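Local coordinates for 3-ketosteroid-delta4-5alpha-dehydrogenase (Rhodococcus jostii, PDB 4AT2), which catalyses the FAD-dependent dehydrogenation of 3-ketosteroids at the C4-C5 bond, probably as a step in bacterial steroid catabolism, at residues 224-228 and 291-296; 273-277 and 306-310; 327-333 and 346-351. All coordinates share one frame; numbering follows the deposited sequence.

Contact 1: residues 224-228 and 291-296. With FAD (flavin-adenine dinucleotide), chain D.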
loop_
_atom_site.group_PDB
_atom_site.type_symbol
_atom_site.label_atom_id
_atom_site.label_comp_id
_atom_site.label_asym_id
_atom_site.label_seq_id
_atom_site.Cartn_x
_atom_site.Cartn_y
_atom_site.Cartn_z
ATOM N N ARG A 224 19.038 -9.504 22.526
ATOM C CA ARG A 224 18.090 -8.614 21.887
ATOM C C ARG A 224 18.822 -7.405 21.312
ATOM O O ARG A 224 19.128 -6.461 22.024
ATOM C CB ARG A 224 16.997 -8.172 22.858
ATOM C CG ARG A 224 15.871 -7.416 22.151
ATOM C CD ARG A 224 14.791 -6.962 23.112
ATOM N NE ARG A 224 15.285 -5.943 24.037
ATOM C CZ ARG A 224 14.587 -5.455 25.059
ATOM N NH1 ARG A 224 13.351 -5.888 25.297
ATOM N NH2 ARG A 224 15.124 -4.531 25.844
ATOM N N VAL A 225 19.106 -7.438 20.016
ATOM C CA VAL A 225 19.828 -6.334 19.396
ATOM C C VAL A 225 18.944 -5.093 19.421
ATOM O O VAL A 225 17.753 -5.185 19.141
ATOM C CB VAL A 225 20.278 -6.689 17.957
ATOM C CG1 VAL A 225 21.002 -5.519 17.300
ATOM C CG2 VAL A 225 21.177 -7.912 17.973
ATOM N N GLN A 226 19.539 -3.946 19.759
ATOM C CA GLN A 226 18.796 -2.707 19.991
ATOM C C GLN A 226 19.153 -1.575 19.035
ATOM O O GLN A 226 18.269 -0.844 18.586
ATOM C CB GLN A 226 19.031 -2.209 21.420
ATOM C CG GLN A 226 18.409 -3.071 22.507
ATOM C CD GLN A 226 18.976 -2.743 23.872
ATOM O OE1 GLN A 226 18.267 -2.763 24.879
ATOM N NE2 GLN A 226 20.259 -2.429 23.912
ATOM N N THR A 227 20.447 -1.382 18.772
ATOM C CA THR A 227 20.927 -0.225 17.995
ATOM C C THR A 227 22.223 -0.564 17.256
ATOM O O THR A 227 22.983 -1.419 17.713
ATOM C CB THR A 227 21.217 1.011 18.895
ATOM O OG1 THR A 227 22.562 0.962 19.378
ATOM C CG2 THR A 227 20.283 1.095 20.097
ATOM N N LEU A 228 22.497 0.144 16.163
ATOM C CA LEU A 228 23.743 -0.025 15.433
ATOM C C LEU A 228 24.791 0.923 15.993
ATOM O O LEU A 228 24.457 2.005 16.474
ATOM C CB LEU A 228 23.524 0.264 13.951
ATOM C CG LEU A 228 22.512 -0.692 13.288
ATOM C CD1 LEU A 228 22.042 -0.181 11.935
ATOM C CD2 LEU A 228 23.094 -2.090 13.136
ATOM N N ARG A 291 12.315 -3.996 14.700
ATOM C CA ARG A 291 13.454 -3.267 15.269
ATOM C C ARG A 291 14.606 -3.047 14.284
ATOM O O ARG A 291 15.157 -1.929 14.238
ATOM C CB ARG A 291 13.966 -3.935 16.555
ATOM C CG ARG A 291 15.045 -3.143 17.304
ATOM C CD ARG A 291 14.457 -2.033 18.158
ATOM N NE ARG A 291 15.482 -1.276 18.889
ATOM C CZ ARG A 291 15.224 -0.409 19.867
ATOM N NH1 ARG A 291 13.965 -0.187 20.251
ATOM N NH2 ARG A 291 16.215 0.249 20.462
ATOM N N SER A 292 14.962 -4.081 13.510
ATOM C CA SER A 292 16.073 -3.937 12.561
ATOM C C SER A 292 15.755 -2.979 11.419
ATOM O O SER A 292 16.657 -2.305 10.931
ATOM C CB SER A 292 16.551 -5.277 12.015
ATOM O OG SER A 292 15.530 -5.943 11.317
ATOM N N ILE A 293 14.493 -2.915 11.007
ATOM C CA ILE A 293 14.080 -1.931 10.009
ATOM C C ILE A 293 14.301 -0.534 10.580
ATOM O O ILE A 293 14.905 0.319 9.929
ATOM C CB ILE A 293 12.607 -2.133 9.558
ATOM C CG1 ILE A 293 12.476 -3.453 8.786
ATOM C CG2 ILE A 293 12.178 -0.954 8.691
ATOM C CD1 ILE A 293 11.058 -3.965 8.583
ATOM N N LEU A 294 13.832 -0.309 11.801
ATOM C CA LEU A 294 13.956 1.004 12.440
ATOM C C LEU A 294 15.410 1.403 12.692
ATOM O O LEU A 294 15.783 2.562 12.478
ATOM C CB LEU A 294 13.138 1.050 13.738
ATOM C CG LEU A 294 11.619 0.796 13.623
ATOM C CD1 LEU A 294 10.984 0.769 15.008
ATOM C CD2 LEU A 294 10.918 1.810 12.711
ATOM N N MET A 295 16.219 0.438 13.131
ATOM C CA MET A 295 17.636 0.667 13.415
ATOM C C MET A 295 18.358 1.160 12.172
ATOM O O MET A 295 19.228 2.036 12.253
ATOM C CB MET A 295 18.301 -0.635 13.861
ATOM C CG MET A 295 17.962 -1.029 15.282
ATOM S SD MET A 295 18.513 -2.707 15.667
ATOM C CE MET A 295 20.100 -2.697 14.923
ATOM N N ALA A 296 17.994 0.574 11.035
ATOM C CA ALA A 296 18.628 0.917 9.768
ATOM C C ALA A 296 18.088 2.256 9.247
ATOM O O ALA A 296 18.866 3.087 8.772
ATOM C CB ALA A 296 18.435 -0.203 8.753
HETATM P PA FAD D . 12.979 -15.790 11.186
HETATM O O1A FAD D . 13.121 -17.136 10.591
HETATM O O2A FAD D . 11.830 -15.519 12.063
HETATM O O5B FAD D . 14.327 -15.464 11.988
HETATM C C5B FAD D . 14.513 -14.200 12.632
HETATM C C4B FAD D . 15.252 -14.433 13.961
HETATM O O4B FAD D . 15.548 -13.112 14.465
HETATM C C3B FAD D . 14.315 -15.098 14.977
HETATM O O3B FAD D . 14.972 -16.262 15.538
HETATM C C2B FAD D . 14.071 -14.005 16.024
HETATM O O2B FAD D . 13.925 -14.586 17.348
HETATM C C1B FAD D . 15.346 -13.171 15.912
HETATM N N9A FAD D . 15.197 -11.776 16.382
HETATM C C8A FAD D . 14.125 -10.976 16.318
HETATM N N7A FAD D . 14.451 -9.801 16.852
HETATM C C5A FAD D . 15.740 -9.857 17.243
HETATM C C6A FAD D . 16.585 -8.978 17.837
HETATM N N6A FAD D . 16.145 -7.755 18.132
HETATM N N1A FAD D . 17.855 -9.305 18.132
HETATM C C2A FAD D . 18.339 -10.567 17.820
HETATM N N3A FAD D . 17.465 -11.464 17.214
HETATM C C4A FAD D . 16.188 -11.084 16.945
HETATM N N1 FAD D . 7.298 -18.791 4.047
HETATM C C2 FAD D . 7.766 -19.576 3.008
HETATM O O2 FAD D . 8.485 -19.071 2.157
HETATM N N3 FAD D . 7.421 -20.933 2.937
HETATM C C4 FAD D . 6.571 -21.494 3.892
HETATM O O4 FAD D . 6.277 -22.689 3.788
HETATM C C4X FAD D . 6.092 -20.698 4.939
HETATM N N5 FAD D . 5.247 -21.204 5.870
HETATM C C5X FAD D . 4.622 -20.367 6.722
HETATM C C6 FAD D . 3.564 -20.828 7.513
HETATM C C7 FAD D . 2.920 -19.975 8.412
HETATM C C7M FAD D . 1.861 -20.494 9.183
HETATM C C8 FAD D . 3.330 -18.629 8.517
HETATM C C8M FAD D . 2.730 -17.715 9.408
HETATM C C9 FAD D . 4.395 -18.176 7.734
HETATM C C9A FAD D . 5.027 -19.032 6.820
HETATM N N10 FAD D . 6.038 -18.590 6.033
HETATM C C10 FAD D . 6.457 -19.353 5.014
HETATM C "C1'" FAD D . 6.763 -17.319 6.295
HETATM C "C2'" FAD D . 8.163 -17.625 6.850
HETATM O "O2'" FAD D . 7.973 -18.503 7.961
HETATM C "C3'" FAD D . 8.867 -16.341 7.316
HETATM O "O3'" FAD D . 8.540 -15.214 6.484
HETATM C "C4'" FAD D . 10.389 -16.559 7.319
HETATM O "O4'" FAD D . 10.677 -17.690 8.156
HETATM C "C5'" FAD D . 11.112 -15.325 7.865
HETATM O "O5'" FAD D . 12.531 -15.551 7.769
HETATM P P FAD D . 13.556 -14.586 8.555
HETATM O O1P FAD D . 13.380 -13.194 8.127
HETATM O O2P FAD D . 14.911 -15.229 8.491
HETATM O O3P FAD D . 12.933 -14.601 10.062
HETATM O O HOH W 1 20.578 2.145 14.880
#

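Contact 2: residues 273-277 and 306-310. With ASD (4-androstene-3-17-dione), chain B.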
loop_
_atom_site.group_PDB
_atom_site.type_symbol
_atom_site.label_atom_id
_atom_site.label_comp_id
_atom_site.label_asym_id
_atom_site.label_seq_id
_atom_site.Cartn_x
_atom_site.Cartn_y
_atom_site.Cartn_z
ATOM N N HIS A 273 1.862 1.465 7.997
ATOM C CA HIS A 273 2.388 0.915 6.742
ATOM C C HIS A 273 1.542 -0.130 6.080
ATOM O O HIS A 273 1.511 -0.210 4.841
ATOM C CB HIS A 273 3.768 0.299 6.960
ATOM C CG HIS A 273 4.830 1.277 7.406
ATOM N ND1 HIS A 273 5.162 2.376 6.692
ATOM C CD2 HIS A 273 5.697 1.239 8.496
ATOM C CE1 HIS A 273 6.163 3.025 7.311
ATOM N NE2 HIS A 273 6.491 2.327 8.419
ATOM N N ALA A 274 0.905 -0.983 6.879
ATOM C CA ALA A 274 0.161 -2.119 6.344
ATOM C C ALA A 274 -1.183 -2.281 7.069
ATOM O O ALA A 274 -1.475 -3.335 7.632
ATOM C CB ALA A 274 1.009 -3.392 6.435
ATOM N N PRO A 275 -2.013 -1.218 7.061
ATOM C CA PRO A 275 -3.204 -1.211 7.914
ATOM C C PRO A 275 -4.270 -2.261 7.555
ATOM O O PRO A 275 -5.175 -2.499 8.358
ATOM C CB PRO A 275 -3.748 0.219 7.752
ATOM C CG PRO A 275 -3.220 0.680 6.448
ATOM C CD PRO A 275 -1.868 0.045 6.309
ATOM N N ARG A 276 -4.164 -2.875 6.379
ATOM C CA ARG A 276 -5.084 -3.976 6.034
ATOM C C ARG A 276 -4.913 -5.189 6.965
ATOM O O ARG A 276 -5.783 -6.070 7.010
ATOM C CB ARG A 276 -4.976 -4.361 4.547
ATOM C CG ARG A 276 -5.489 -3.261 3.612
ATOM C CD ARG A 276 -5.489 -3.655 2.140
ATOM N NE ARG A 276 -4.144 -3.782 1.580
ATOM C CZ ARG A 276 -3.862 -3.743 0.276
ATOM N NH1 ARG A 276 -4.832 -3.571 -0.625
ATOM N NH2 ARG A 276 -2.607 -3.880 -0.131
ATOM N N LEU A 277 -3.814 -5.222 7.732
ATOM C CA LEU A 277 -3.573 -6.307 8.697
ATOM C C LEU A 277 -4.021 -6.006 10.124
ATOM O O LEU A 277 -3.929 -6.871 10.990
ATOM C CB LEU A 277 -2.089 -6.718 8.721
ATOM C CG LEU A 277 -1.600 -7.507 7.503
ATOM C CD1 LEU A 277 -0.172 -7.968 7.761
ATOM C CD2 LEU A 277 -2.504 -8.686 7.150
ATOM N N MET A 306 6.219 -1.225 1.741
ATOM C CA MET A 306 5.857 -1.398 3.147
ATOM C C MET A 306 4.407 -1.826 3.358
ATOM O O MET A 306 4.050 -2.311 4.433
ATOM C CB MET A 306 6.201 -0.151 3.965
ATOM C CG MET A 306 7.709 0.064 4.078
ATOM S SD MET A 306 8.542 -1.214 5.031
ATOM C CE MET A 306 8.040 -0.809 6.703
ATOM N N ASP A 307 3.597 -1.657 2.314
ATOM C CA ASP A 307 2.199 -2.066 2.345
ATOM C C ASP A 307 1.980 -3.527 1.940
ATOM O O ASP A 307 0.865 -4.017 2.061
ATOM C CB ASP A 307 1.402 -1.182 1.395
ATOM C CG ASP A 307 1.900 -1.283 -0.032
ATOM O OD1 ASP A 307 3.108 -1.067 -0.284
ATOM O OD2 ASP A 307 1.088 -1.572 -0.915
ATOM N N ALA A 308 3.019 -4.211 1.452
ATOM C CA ALA A 308 2.847 -5.564 0.892
ATOM C C ALA A 308 2.591 -6.587 1.993
ATOM O O ALA A 308 3.289 -6.610 3.007
ATOM C CB ALA A 308 4.056 -5.965 0.056
ATOM N N THR A 309 1.562 -7.411 1.808
ATOM C CA THR A 309 1.195 -8.405 2.821
ATOM C C THR A 309 0.784 -9.737 2.213
ATOM O O THR A 309 -0.066 -9.781 1.316
ATOM C CB THR A 309 0.014 -7.934 3.699
ATOM O OG1 THR A 309 -1.115 -7.667 2.862
ATOM C CG2 THR A 309 0.363 -6.659 4.445
ATOM N N GLU A 310 1.376 -10.812 2.731
ATOM C CA GLU A 310 0.858 -12.152 2.498
ATOM C C GLU A 310 -0.510 -12.234 3.176
ATOM O O GLU A 310 -0.704 -11.646 4.250
ATOM C CB GLU A 310 1.806 -13.196 3.096
ATOM C CG GLU A 310 1.340 -14.645 2.929
ATOM C CD GLU A 310 0.372 -15.161 4.001
ATOM O OE1 GLU A 310 0.193 -14.536 5.071
ATOM O OE2 GLU A 310 -0.229 -16.239 3.783
HETATM C C1 ASD B . 1.882 -19.102 4.761
HETATM C C10 ASD B . 1.047 -20.302 4.280
HETATM C C11 ASD B . -0.798 -19.801 6.020
HETATM C C12 ASD B . -1.744 -20.296 7.142
HETATM C C13 ASD B . -2.367 -21.637 6.766
HETATM C C14 ASD B . -1.245 -22.626 6.451
HETATM C C15 ASD B . -1.892 -24.017 6.526
HETATM C C16 ASD B . -2.834 -23.911 7.737
HETATM C C17 ASD B . -3.041 -22.410 7.860
HETATM C C18 ASD B . -3.434 -21.473 5.679
HETATM C C19 ASD B . 0.148 -19.874 3.117
HETATM C C2 ASD B . 2.888 -18.565 3.719
HETATM C C3 ASD B . 3.626 -19.682 3.011
HETATM C C4 ASD B . 3.181 -21.084 3.210
HETATM C C5 ASD B . 1.973 -21.383 3.743
HETATM C C6 ASD B . 1.541 -22.844 3.737
HETATM C C7 ASD B . 0.746 -23.223 4.986
HETATM C C8 ASD B . -0.397 -22.238 5.228
HETATM C C9 ASD B . 0.214 -20.835 5.474
HETATM O O1 ASD B . 4.602 -19.435 2.304
HETATM O O2 ASD B . -3.705 -21.879 8.741
HETATM O O HOH W 2 -1.714 -4.944 2.333
#

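Contact 3: residues 327-333 and 346-351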
loop_
_atom_site.group_PDB
_atom_site.type_symbol
_atom_site.label_atom_id
_atom_site.label_comp_id
_atom_site.label_asym_id
_atom_site.label_seq_id
_atom_site.Cartn_x
_atom_site.Cartn_y
_atom_site.Cartn_z
ATOM N N ASN A 327 -18.763 -12.822 -3.489
ATOM C CA ASN A 327 -18.560 -11.730 -2.547
ATOM C C ASN A 327 -19.863 -11.355 -1.820
ATOM O O ASN A 327 -20.863 -12.080 -1.904
ATOM C CB ASN A 327 -17.914 -10.544 -3.281
ATOM C CG ASN A 327 -18.812 -9.951 -4.352
ATOM O OD1 ASN A 327 -20.020 -10.210 -4.402
ATOM N ND2 ASN A 327 -18.222 -9.123 -5.212
ATOM N N GLY A 328 -19.855 -10.232 -1.103
ATOM C CA GLY A 328 -21.029 -9.796 -0.355
ATOM C C GLY A 328 -22.208 -9.386 -1.223
ATOM O O GLY A 328 -23.335 -9.254 -0.725
ATOM N N ARG A 329 -21.953 -9.189 -2.519
ATOM C CA ARG A 329 -23.011 -8.903 -3.494
ATOM C C ARG A 329 -23.431 -10.160 -4.272
ATOM O O ARG A 329 -24.170 -10.075 -5.254
ATOM C CB ARG A 329 -22.556 -7.809 -4.478
ATOM C CG ARG A 329 -22.198 -6.476 -3.818
ATOM C CD ARG A 329 -21.854 -5.403 -4.853
ATOM N NE ARG A 329 -20.608 -5.675 -5.553
ATOM C CZ ARG A 329 -19.400 -5.333 -5.124
ATOM N NH1 ARG A 329 -19.247 -4.673 -3.978
ATOM N NH2 ARG A 329 -18.341 -5.635 -5.861
ATOM N N GLY A 330 -22.967 -11.330 -3.831
ATOM C CA GLY A 330 -23.319 -12.591 -4.498
ATOM C C GLY A 330 -22.652 -12.811 -5.850
ATOM O O GLY A 330 -23.120 -13.618 -6.656
ATOM N N GLN A 331 -21.533 -12.121 -6.082
ATOM C CA GLN A 331 -20.827 -12.157 -7.374
ATOM C C GLN A 331 -19.535 -12.960 -7.287
ATOM O O GLN A 331 -18.793 -12.831 -6.317
ATOM C CB GLN A 331 -20.435 -10.734 -7.801
ATOM C CG GLN A 331 -21.608 -9.790 -7.998
ATOM C CD GLN A 331 -21.184 -8.330 -8.007
ATOM O OE1 GLN A 331 -20.119 -7.976 -7.506
ATOM N NE2 GLN A 331 -22.015 -7.477 -8.569
ATOM N N ARG A 332 -19.231 -13.746 -8.322
ATOM C CA ARG A 332 -17.908 -14.383 -8.398
ATOM C C ARG A 332 -16.813 -13.350 -8.664
ATOM O O ARG A 332 -17.060 -12.330 -9.322
ATOM C CB ARG A 332 -17.887 -15.477 -9.469
ATOM C CG ARG A 332 -18.671 -16.709 -9.074
ATOM C CD ARG A 332 -18.525 -17.810 -10.115
ATOM N NE ARG A 332 -17.169 -18.389 -10.170
ATOM C CZ ARG A 332 -16.442 -18.524 -11.283
ATOM N NH1 ARG A 332 -16.886 -18.054 -12.448
ATOM N NH2 ARG A 332 -15.237 -19.094 -11.230
ATOM N N TYR A 333 -15.604 -13.618 -8.175
ATOM C CA TYR A 333 -14.503 -12.637 -8.312
ATOM C C TYR A 333 -13.110 -13.240 -8.490
ATOM O O TYR A 333 -12.165 -12.512 -8.801
ATOM C CB TYR A 333 -14.495 -11.688 -7.096
ATOM C CG TYR A 333 -14.250 -12.409 -5.782
ATOM C CD1 TYR A 333 -15.321 -12.961 -5.064
ATOM C CD2 TYR A 333 -12.958 -12.523 -5.245
ATOM C CE1 TYR A 333 -15.120 -13.629 -3.868
ATOM C CE2 TYR A 333 -12.743 -13.191 -4.035
ATOM C CZ TYR A 333 -13.828 -13.730 -3.352
ATOM O OH TYR A 333 -13.655 -14.409 -2.167
ATOM N N MET A 346 -7.282 -11.479 -2.794
ATOM C CA MET A 346 -8.399 -10.900 -3.542
ATOM C C MET A 346 -9.573 -10.607 -2.608
ATOM O O MET A 346 -10.253 -9.580 -2.735
ATOM C CB MET A 346 -8.848 -11.818 -4.680
ATOM C CG MET A 346 -7.794 -12.149 -5.721
ATOM S SD MET A 346 -7.068 -10.725 -6.567
ATOM C CE MET A 346 -5.537 -10.484 -5.656
ATOM N N THR A 347 -9.804 -11.517 -1.671
ATOM C CA THR A 347 -10.921 -11.389 -0.737
ATOM C C THR A 347 -10.735 -10.189 0.194
ATOM O O THR A 347 -11.612 -9.335 0.291
ATOM C CB THR A 347 -11.132 -12.691 0.063
ATOM O OG1 THR A 347 -11.358 -13.768 -0.864
ATOM C CG2 THR A 347 -12.350 -12.566 1.001
ATOM N N LEU A 348 -9.587 -10.130 0.862
ATOM C CA LEU A 348 -9.314 -9.046 1.799
ATOM C C LEU A 348 -9.154 -7.713 1.092
ATOM O O LEU A 348 -9.735 -6.717 1.515
ATOM C CB LEU A 348 -8.048 -9.338 2.612
ATOM C CG LEU A 348 -7.611 -8.236 3.588
ATOM C CD1 LEU A 348 -8.670 -8.039 4.670
ATOM C CD2 LEU A 348 -6.286 -8.638 4.208
ATOM N N PHE A 349 -8.376 -7.698 0.009
ATOM C CA PHE A 349 -8.045 -6.430 -0.644
ATOM C C PHE A 349 -9.240 -5.862 -1.401
ATOM O O PHE A 349 -9.510 -4.650 -1.331
ATOM C CB PHE A 349 -6.891 -6.576 -1.655
ATOM C CG PHE A 349 -5.549 -6.966 -1.066
ATOM C CD1 PHE A 349 -5.315 -7.006 0.312
ATOM C CD2 PHE A 349 -4.498 -7.257 -1.932
ATOM C CE1 PHE A 349 -4.059 -7.362 0.798
ATOM C CE2 PHE A 349 -3.244 -7.620 -1.451
ATOM C CZ PHE A 349 -3.025 -7.668 -0.083
ATOM N N HIS A 350 -9.938 -6.716 -2.155
ATOM C CA HIS A 350 -10.868 -6.213 -3.172
ATOM C C HIS A 350 -12.322 -6.477 -2.933
ATOM O O HIS A 350 -13.167 -5.882 -3.620
ATOM C CB HIS A 350 -10.466 -6.722 -4.557
ATOM C CG HIS A 350 -9.011 -6.515 -4.865
ATOM N ND1 HIS A 350 -8.403 -5.319 -4.703
ATOM C CD2 HIS A 350 -8.035 -7.391 -5.333
ATOM C CE1 HIS A 350 -7.109 -5.428 -5.040
ATOM N NE2 HIS A 350 -6.883 -6.691 -5.430
ATOM N N GLN A 351 -12.625 -7.364 -1.978
ATOM C CA GLN A 351 -14.019 -7.731 -1.685
ATOM C C GLN A 351 -14.441 -7.401 -0.254
ATOM O O GLN A 351 -15.395 -8.007 0.289
ATOM C CB GLN A 351 -14.303 -9.215 -2.002
ATOM C CG GLN A 351 -13.849 -9.690 -3.387
ATOM C CD GLN A 351 -14.411 -8.881 -4.551
ATOM O OE1 GLN A 351 -15.545 -8.393 -4.510
ATOM N NE2 GLN A 351 -13.610 -8.739 -5.606
HETATM O O HOH W 3 -17.932 -8.094 -0.777
HETATM O O HOH W 4 -15.389 -5.412 -5.268
#

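Contact 1: residues 224-228 and 291-296
Met295 reaches from helix 291-297 over the backbone of strand 223-230, its CG resting 3.3 Å from Gln226 O and its CE lying against the side chains of Val225 and Leu228. The strand belongs to the mixed sheet of an FAD-binding domain whose parallel sheet and glycine-rich turn are consistent with a Rossmann-type core, and its segment here runs almost parallel to that of the helix, at 13° with the axes 8.0 Å apart. The thioether bends at its last torsion (chi3 43°), which turns CE back onto the strand. There Met295 CE lies 3.5 Å from Leu228 CG and 3.8 Å from Val225 CG1, the methionine crossing each of these two side chains at about a right angle. Two residues of this strand, Gln226 and Thr227, pair with the single Val240 of strand 236-243, which makes a classic beta bulge. At the bulge Gln226 O is gripped side-on by the guanidinium of Arg291: NE, 2.8 Å from Gln226 O, lies in the carbonyl plane on a lone pair, whereas NH2 comes from above that plane. Two N-H groups of one arginine thus converge on a single acceptor, which should hold the guanidinium against rotation. One residue earlier the strand serves the cofactor. Val225 N donates to N1A of the adenine at 2.9 Å, and N6A returns a bond to Val225 O. Farther along, a water accepts from Leu228 N at 3.1 Å and donates to Met295 O at 3.0 Å.

Contact 2: residues 273-277 and 306-310
Met306 lies alongside His273, both side chains pointing the same way. Its CB sits 3.9 Å from His273 ND1 and equally far from His273 CB; bends at chi2 and chi3 (-66° and -73°) then carry SD above the imidazole at a distance and fold CE back over one face. Met306 CE makes a CH-pi contact 3.8 Å from the centroid of the His273 ring, offset toward the rim and nearest to CD2. The backbones also come close, with Asp307 CA 3.2 Å from His273 O in a CA-H...O contact. The packing joins the C-terminal end of helix 267-273 and the turn after it to the loop and first residues of strand 309-313, an outer strand of a three-stranded antiparallel sheet that leads into the steroid pocket. On this strand Thr309 meets Leu277 tip to tip, its CG2 3.6 Å from Leu277 CD1, while Ala274 CB fills in beside the same methyl. The polar side is bridged by a water that accepts from Arg276 NE and donates to Asp307 O, and is hydrogen-bonded as well to Thr309 OG1 at 2.8 Å. One residue on, Glu310 points away from the turn, and its OE2 stands 3.7 Å from C1 of the bound 4-androstene-3,17-dione.

Contact 3: residues 327-333 and 346-351
Gln351 lays its CG over one face of the Tyr333 ring, a CH-pi contact 3.6 Å from the centroid and 15° off the ring normal. It is the first residue beyond helix 340-350, and it faces a loop that opens with a type I beta turn, Asn327 to Gly330, whose first side chain forms an Asx turn. The two side chains run antiparallel alongside each other, with the amide stacked on the ring at 29° between planes. With CG of Gln351 anti to the carbonyl carbon, a bend at chi2 (-56°) leads the amide back along the ring toward Tyr333 CB. At the ring edge, Met346 CB adds apolar contact with Tyr333 CE2.

Direct hydrogen bonds link the two segments at both ends of this stack. Tyr333 OH donates to Thr347 OG1 at 2.7 Å, and Thr347 OG1 is also hydrogen-bonded to Ile343 O, one turn earlier in the helix. Asn327 ND2 gives a fairly straight bond of 2.9 Å to Gln351 OE1, approaching from above the carbonyl plane. The same ND2 donates to Gln331 OE1, which also receives Arg329 NE, while Asn327 OD1 takes Arg329 N and Gln331 N from opposite faces of its plane. Both groups of the asparagine amide are therefore engaged, fixing its orientation.

Two waters add bridges between the segments. One accepts from Arg329 NH2 and donates to His350 O; the other accepts from Gly328 N at 2.9 Å and donates to Gln351 O at 2.8 Å.

In the fold
Contact 1 lies at the adenine end of the FAD, partly buried, and contact 2 is buried beside the steroid pocket; their centres are about 20 Å apart. Contact 3 is also buried, although its centre is about 23 Å from that of the chain. No helix or strand is shared: contact 1 uses strand 223-230 and helix 291-297, contact 2 strand 309-313, contact 3 helix 340-350. Contacts 2 and 3 meet through Phe349, which packs on Thr309 and forms a cation-pi pair with Arg276. Both touch the second subunit, which segment 291-296 also meets through Leu294. In contact 1 a charged side chain grips a backbone carbonyl; contact 2 depends on packing and a bridging water; in contact 3, side-chain amides and hydroxyls bond directly.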